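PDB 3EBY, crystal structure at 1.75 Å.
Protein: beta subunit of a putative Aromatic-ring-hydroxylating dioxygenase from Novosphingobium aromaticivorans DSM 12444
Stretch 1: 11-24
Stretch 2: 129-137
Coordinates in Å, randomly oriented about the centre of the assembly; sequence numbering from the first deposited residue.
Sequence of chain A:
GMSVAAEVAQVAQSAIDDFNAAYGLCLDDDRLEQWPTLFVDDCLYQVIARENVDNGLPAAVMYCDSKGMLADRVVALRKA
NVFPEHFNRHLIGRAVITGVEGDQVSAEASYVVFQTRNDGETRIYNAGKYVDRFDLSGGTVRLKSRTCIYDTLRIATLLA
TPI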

ATOM      1  N   VAL A  11     -18.801  -3.688   7.979  1.00 27.34           N
ATOM      2  CA  VAL A  11     -18.897  -2.343   8.529  1.00 25.84           C
ATOM      3  C   VAL A  11     -17.655  -2.000   9.358  1.00 22.71           C
ATOM      4  O   VAL A  11     -17.020  -0.978   9.099  1.00 20.18           O
ATOM      5  CB  VAL A  11     -20.211  -2.132   9.340  1.00 25.08           C
ATOM      6  CG1 VAL A  11     -20.209  -0.774  10.051  1.00 20.98           C
ATOM      7  CG2 VAL A  11     -21.428  -2.244   8.405  1.00 31.07           C
ATOM      8  N   ALA A  12     -17.247  -2.885  10.273  1.00 19.62           N
ATOM      9  CA  ALA A  12     -16.026  -2.647  11.063  1.00 18.74           C
ATOM     10  C   ALA A  12     -14.772  -2.583  10.157  1.00 20.14           C
ATOM     11  O   ALA A  12     -13.910  -1.731  10.351  1.00 17.01           O
ATOM     12  CB  ALA A  12     -15.852  -3.705  12.120  1.00 20.65           C
ATOM     13  N   GLN A  13     -14.679  -3.506   9.186  1.00 16.73           N
ATOM     14  CA  GLN A  13     -13.534  -3.515   8.246  1.00 17.51           C
ATOM     15  C   GLN A  13     -13.406  -2.162   7.528  1.00 17.81           C
ATOM     16  O   GLN A  13     -12.321  -1.555   7.492  1.00 15.98           O
ATOM     17  CB  GLN A  13     -13.706  -4.627   7.209  1.00 19.68           C
ATOM     18  CG  GLN A  13     -12.532  -4.735   6.216  1.00 17.51           C
ATOM     19  CD  GLN A  13     -11.319  -5.333   6.840  1.00 18.36           C
ATOM     20  OE1 GLN A  13     -11.380  -6.425   7.382  1.00 17.79           O
ATOM     21  NE2 GLN A  13     -10.175  -4.619   6.754  1.00 15.43           N
ATOM     22  N   SER A  14     -14.508  -1.694   6.953  1.00 17.70           N
ATOM     23  CA  SER A  14     -14.496  -0.429   6.226  1.00 20.63           C
ATOM     24  C   SER A  14     -14.168   0.743   7.138  1.00 17.90           C
ATOM     25  O   SER A  14     -13.453   1.660   6.730  1.00 15.63           O
ATOM     26  CB  SER A  14     -15.844  -0.177   5.535  1.00 23.52           C
ATOM     27  OG  SER A  14     -16.079  -1.130   4.536  1.00 27.40           O
ATOM     28  N   ALA A  15     -14.769   0.758   8.335  1.00 14.89           N
ATOM     29  CA  ALA A  15     -14.520   1.828   9.325  1.00 17.26           C
ATOM     30  C   ALA A  15     -13.016   1.940   9.671  1.00 17.17           C
ATOM     31  O   ALA A  15     -12.439   3.038   9.701  1.00 16.75           O
ATOM     32  CB  ALA A  15     -15.382   1.572  10.627  1.00 17.46           C
ATOM     33  N   ILE A  16     -12.379   0.803   9.893  1.00 15.72           N
ATOM     34  CA  ILE A  16     -10.976   0.770  10.283  1.00 18.15           C
ATOM     35  C   ILE A  16     -10.081   1.135   9.098  1.00 15.57           C
ATOM     36  O   ILE A  16      -9.126   1.916   9.248  1.00 16.05           O
ATOM     37  CB  ILE A  16     -10.596  -0.606  10.913  1.00 16.06           C
ATOM     38  CG1 ILE A  16     -11.246  -0.712  12.315  1.00 17.16           C
ATOM     39  CG2 ILE A  16      -9.094  -0.787  10.980  1.00 13.37           C
ATOM     40  CD1 ILE A  16     -11.246  -2.093  12.889  1.00 17.76           C
ATOM     41  N   ASP A  17     -10.370   0.582   7.921  1.00 15.17           N
ATOM     42  CA  ASP A  17      -9.581   0.944   6.758  1.00 16.14           C
ATOM     43  C   ASP A  17      -9.721   2.454   6.398  1.00 12.50           C
ATOM     44  O   ASP A  17      -8.729   3.105   6.097  1.00 16.39           O
ATOM     45  CB  ASP A  17      -9.922   0.057   5.556  1.00 14.78           C
ATOM     46  CG  ASP A  17      -9.403  -1.382   5.699  1.00 13.46           C
ATOM     47  OD1 ASP A  17      -8.348  -1.594   6.347  1.00 14.16           O
ATOM     48  OD2 ASP A  17     -10.028  -2.295   5.084  1.00 18.41           O
ATOM     49  N   ASP A  18     -10.923   3.014   6.530  1.00 14.27           N
ATOM     50  CA  ASP A  18     -11.137   4.464   6.322  1.00 15.23           C
ATOM     51  C   ASP A  18     -10.344   5.282   7.357  1.00 15.49           C
ATOM     52  O   ASP A  18      -9.633   6.233   7.008  1.00 14.51           O
ATOM     53  CB  ASP A  18     -12.622   4.817   6.469  1.00 14.85           C
ATOM     54  CG  ASP A  18     -13.457   4.438   5.262  1.00 18.21           C
ATOM     55  OD1 ASP A  18     -12.923   4.106   4.194  1.00 17.96           O
ATOM     56  OD2 ASP A  18     -14.698   4.581   5.377  1.00 18.57           O
ATOM     57  N   PHE A  19     -10.422   4.862   8.620  1.00 14.90           N
ATOM     58  CA  PHE A  19      -9.662   5.496   9.690  1.00 15.96           C
ATOM     59  C   PHE A  19      -8.167   5.537   9.325  1.00 15.16           C
ATOM     60  O   PHE A  19      -7.522   6.591   9.408  1.00 14.87           O
ATOM     61  CB  PHE A  19      -9.858   4.731  11.019  1.00 16.17           C
ATOM     62  CG  PHE A  19      -9.080   5.308  12.176  1.00 13.94           C
ATOM     63  CD1 PHE A  19      -7.723   5.061  12.303  1.00 14.29           C
ATOM     64  CD2 PHE A  19      -9.686   6.195  13.068  1.00 15.46           C
ATOM     65  CE1 PHE A  19      -6.992   5.607  13.313  1.00 17.67           C
ATOM     66  CE2 PHE A  19      -8.940   6.786  14.092  1.00 15.42           C
ATOM     67  CZ  PHE A  19      -7.578   6.489  14.204  1.00 17.77           C
ATOM     68  N   ASN A  20      -7.606   4.394   8.910  1.00 15.18           N
ATOM     69  CA  ASN A  20      -6.164   4.343   8.615  1.00 13.99           C
ATOM     70  C   ASN A  20      -5.778   5.249   7.431  1.00 13.94           C
ATOM     71  O   ASN A  20      -4.763   5.936   7.490  1.00 15.83           O
ATOM     72  CB  ASN A  20      -5.688   2.897   8.386  1.00 18.93           C
ATOM     73  CG  ASN A  20      -5.505   2.130   9.701  1.00 16.66           C
ATOM     74  OD1 ASN A  20      -5.419   2.739  10.759  1.00 17.33           O
ATOM     75  ND2 ASN A  20      -5.605   0.792   9.643  1.00 16.14           N
ATOM     76  N   ALA A  21      -6.602   5.266   6.388  1.00 16.10           N
ATOM     77  CA  ALA A  21      -6.342   6.143   5.225  1.00 15.36           C
ATOM     78  C   ALA A  21      -6.261   7.615   5.653  1.00 16.40           C
ATOM     79  O   ALA A  21      -5.309   8.320   5.324  1.00 14.89           O
ATOM     80  CB  ALA A  21      -7.407   5.936   4.142  1.00 13.87           C
ATOM     81  N   ALA A  22      -7.219   8.046   6.479  1.00 15.64           N
ATOM     82  CA  ALA A  22      -7.300   9.421   6.946  1.00 16.38           C
ATOM     83  C   ALA A  22      -6.211   9.740   7.969  1.00 15.68           C
ATOM     84  O   ALA A  22      -5.702  10.830   7.987  1.00 16.65           O
ATOM     85  CB  ALA A  22      -8.663   9.683   7.551  1.00 21.13           C
ATOM     86  N   TYR A  23      -5.818   8.730   8.752  1.00 16.58           N
ATOM     87  CA  TYR A  23      -4.745   8.874   9.745  1.00 16.19           C
ATOM     88  C   TYR A  23      -3.411   9.165   9.016  1.00 16.37           C
ATOM     89  O   TYR A  23      -2.653  10.084   9.377  1.00 15.56           O
ATOM     90  CB  TYR A  23      -4.651   7.579  10.579  1.00 16.31           C
ATOM     91  CG  TYR A  23      -3.536   7.545  11.623  1.00 13.40           C
ATOM     92  CD1 TYR A  23      -2.219   7.237  11.268  1.00 15.51           C
ATOM     93  CD2 TYR A  23      -3.804   7.791  12.965  1.00 14.81           C
ATOM     94  CE1 TYR A  23      -1.211   7.212  12.221  1.00 15.90           C
ATOM     95  CE2 TYR A  23      -2.778   7.762  13.924  1.00 14.64           C
ATOM     96  CZ  TYR A  23      -1.497   7.505  13.539  1.00 17.42           C
ATOM     97  OH  TYR A  23      -0.495   7.432  14.500  1.00 16.99           O
ATOM     98  N   GLY A  24      -3.112   8.374   7.998  1.00 14.00           N
ATOM     99  CA  GLY A  24      -1.893   8.600   7.216  1.00 14.92           C
ATOM    100  C   GLY A  24      -1.877   9.961   6.554  1.00 16.98           C
ATOM    101  O   GLY A  24      -0.844  10.628   6.535  1.00 14.85           O
TER
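Stretch 2, residues 129-137: KYVDRFDLS

How does the second stretch lie on the helix? Residues 129-135 form an extended strand that ends just before L136, and its axis crosses that of helix 11-24 at 111°, with a closest approach of 10.9 Å. The N-to-C directions are thus closer to perpendicular than to antiparallel, yet the order of contacts is reversed: along the helix from A12 to Y23 the partners run L136, F134, Y130. Alternate strand residues Y130, D132 and F134 point their CA-to-CB bonds toward the helix, while K129, V131, R133 and D135 stay out of reach.

What meets the helix around A12 and I16? A12 packs against L136, with A12 CB 3.8 Å from L136 CD2, and A12 CA lies 7.8 Å from L136 CA. One turn on, I16 lies over a face of the F134 ring: I16 CG1 is 4.0 Å from the ring centroid, almost along its normal, and I16 CG2 is 3.8 Å from F134 CE2.

What meets the edge of the F134 ring? F19 offers a ring face to the edge of F134, the planes at 82° and F19 CD1 3.6 Å from F134 CE1. F134 therefore uses its face for I16 and its edge for F19, and it has the largest area covered in this contact.

Does anything polar join the two segments? No direct hydrogen bond does, but a water bridges them, accepting from N20 ND2 at 3.0 Å and donating to D132 OD2 at 2.8 Å.

What closes the contact at the far end? Y23 meets Y130 obliquely, with Y23 CE1 3.7 Å from Y130 OH and ring planes at 75°. Both hydroxyls find hydrogen bonds elsewhere in the structure, leaving this pairing to packing.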

ATOM      1  N   LYS A 129       4.316  -2.466  11.749  1.00 16.74           N
ATOM      2  CA  LYS A 129       2.907  -2.712  11.728  1.00 16.25           C
ATOM      3  C   LYS A 129       2.236  -2.046  12.922  1.00 15.65           C
ATOM      4  O   LYS A 129       2.870  -1.868  13.984  1.00 15.57           O
ATOM      5  CB  LYS A 129       2.583  -4.199  11.709  1.00 15.98           C
ATOM      6  CG  LYS A 129       2.892  -4.934  12.977  1.00 17.58           C
ATOM      7  CD  LYS A 129       2.274  -6.324  12.951  1.00 18.75           C
ATOM      8  CE  LYS A 129       2.714  -7.142  14.140  1.00 20.16           C
ATOM      9  NZ  LYS A 129       1.969  -8.472  14.205  1.00 16.05           N
ATOM     10  N   TYR A 130       1.056  -1.507  12.667  1.00 14.81           N
ATOM     11  CA  TYR A 130       0.170  -1.037  13.753  1.00 11.97           C
ATOM     12  C   TYR A 130      -0.525  -2.226  14.407  1.00 14.23           C
ATOM     13  O   TYR A 130      -1.078  -3.084  13.711  1.00 14.64           O
ATOM     14  CB  TYR A 130      -0.899  -0.067  13.213  1.00 16.77           C
ATOM     15  CG  TYR A 130      -0.380   1.164  12.506  1.00 17.74           C
ATOM     16  CD1 TYR A 130       0.483   2.061  13.151  1.00 15.77           C
ATOM     17  CD2 TYR A 130      -0.775   1.460  11.200  1.00 18.90           C
ATOM     18  CE1 TYR A 130       0.869   3.274  12.542  1.00 17.75           C
ATOM     19  CE2 TYR A 130      -0.342   2.637  10.542  1.00 17.33           C
ATOM     20  CZ  TYR A 130       0.423   3.566  11.225  1.00 15.28           C
ATOM     21  OH  TYR A 130       0.863   4.713  10.551  1.00 15.61           O
ATOM     22  N   VAL A 131      -0.514  -2.246  15.729  1.00 14.71           N
ATOM     23  CA  VAL A 131      -1.300  -3.200  16.543  1.00 15.18           C
ATOM     24  C   VAL A 131      -2.257  -2.369  17.394  1.00 15.71           C
ATOM     25  O   VAL A 131      -1.830  -1.609  18.289  1.00 14.62           O
ATOM     26  CB  VAL A 131      -0.399  -4.063  17.427  1.00 17.03           C
ATOM     27  CG1 VAL A 131      -1.229  -5.002  18.303  1.00 17.60           C
ATOM     28  CG2 VAL A 131       0.589  -4.870  16.540  1.00 18.60           C
ATOM     29  N   ASP A 132      -3.543  -2.478  17.081  1.00 16.38           N
ATOM     30  CA  ASP A 132      -4.531  -1.518  17.541  1.00 16.62           C
ATOM     31  C   ASP A 132      -5.677  -2.131  18.351  1.00 15.93           C
ATOM     32  O   ASP A 132      -6.089  -3.292  18.127  1.00 13.10           O
ATOM     33  CB  ASP A 132      -5.160  -0.798  16.336  1.00 16.11           C
ATOM     34  CG  ASP A 132      -4.155  -0.068  15.487  1.00 17.21           C
ATOM     35  OD1 ASP A 132      -3.245   0.582  16.053  1.00 15.29           O
ATOM     36  OD2 ASP A 132      -4.312  -0.099  14.234  1.00 15.90           O
ATOM     37  N   ARG A 133      -6.218  -1.304  19.241  1.00 16.28           N
ATOM     38  CA  ARG A 133      -7.524  -1.524  19.859  1.00 14.50           C
ATOM     39  C   ARG A 133      -8.378  -0.305  19.548  1.00 18.27           C
ATOM     40  O   ARG A 133      -8.012   0.829  19.904  1.00 16.92           O
ATOM     41  CB  ARG A 133      -7.407  -1.686  21.377  1.00 18.27           C
ATOM     42  CG  ARG A 133      -6.538  -2.848  21.790  1.00 22.83           C
ATOM     43  CD  ARG A 133      -6.683  -3.191  23.271  1.00 27.76           C
ATOM     44  NE  ARG A 133      -6.017  -2.233  24.150  1.00 44.30           N
ATOM     45  CZ  ARG A 133      -6.595  -1.597  25.172  1.00 49.57           C
ATOM     46  NH1 ARG A 133      -7.874  -1.822  25.490  1.00 55.88           N
ATOM     47  NH2 ARG A 133      -5.870  -0.762  25.918  1.00 42.29           N
ATOM     48  N   PHE A 134      -9.422  -0.540  18.762  1.00 15.70           N
ATOM     49  CA  PHE A 134     -10.374   0.479  18.348  1.00 12.81           C
ATOM     50  C   PHE A 134     -11.649   0.451  19.203  1.00 14.34           C
ATOM     51  O   PHE A 134     -12.198  -0.617  19.504  1.00 17.07           O
ATOM     52  CB  PHE A 134     -10.776   0.267  16.883  1.00 14.09           C
ATOM     53  CG  PHE A 134      -9.745   0.679  15.908  1.00 15.86           C
ATOM     54  CD1 PHE A 134      -9.692   1.996  15.459  1.00 22.81           C
ATOM     55  CD2 PHE A 134      -8.863  -0.240  15.379  1.00 13.05           C
ATOM     56  CE1 PHE A 134      -8.739   2.398  14.551  1.00 18.50           C
ATOM     57  CE2 PHE A 134      -7.921   0.162  14.428  1.00 15.39           C
ATOM     58  CZ  PHE A 134      -7.872   1.495  14.032  1.00 17.51           C
ATOM     59  N   ASP A 135     -12.159   1.636  19.488  1.00 18.31           N
ATOM     60  CA  ASP A 135     -13.452   1.820  20.132  1.00 18.41           C
ATOM     61  C   ASP A 135     -14.438   2.277  19.036  1.00 22.18           C
ATOM     62  O   ASP A 135     -14.298   3.382  18.487  1.00 19.50           O
ATOM     63  CB  ASP A 135     -13.307   2.892  21.207  1.00 18.80           C
ATOM     64  CG  ASP A 135     -14.619   3.221  21.912  1.00 22.43           C
ATOM     65  OD1 ASP A 135     -15.680   2.652  21.552  1.00 20.67           O
ATOM     66  OD2 ASP A 135     -14.563   3.995  22.906  1.00 20.06           O
ATOM     67  N   LEU A 136     -15.367   1.385  18.661  1.00 21.23           N
ATOM     68  CA  LEU A 136     -16.351   1.662  17.605  1.00 22.68           C
ATOM     69  C   LEU A 136     -17.727   1.979  18.198  1.00 22.10           C
ATOM     70  O   LEU A 136     -18.735   1.883  17.495  1.00 24.02           O
ATOM     71  CB  LEU A 136     -16.499   0.450  16.659  1.00 22.83           C
ATOM     72  CG  LEU A 136     -15.612   0.415  15.419  1.00 33.85           C
ATOM     73  CD1 LEU A 136     -14.222   0.874  15.734  1.00 25.04           C
ATOM     74  CD2 LEU A 136     -15.612  -0.996  14.776  1.00 24.59           C
ATOM     75  N   SER A 137     -17.763   2.354  19.478  1.00 20.25           N
ATOM     76  CA  SER A 137     -19.017   2.696  20.149  1.00 24.07           C
ATOM     77  C   SER A 137     -19.473   4.084  19.725  1.00 27.08           C
ATOM     78  O   SER A 137     -18.689   4.869  19.202  1.00 22.23           O
ATOM     79  CB  SER A 137     -18.830   2.676  21.665  1.00 20.53           C
ATOM     80  OG  SER A 137     -18.119   3.833  22.094  1.00 22.30           O
TER
HETATM   81  O   HOH W   1      -5.276  -1.182  11.888  1.00 14.44           O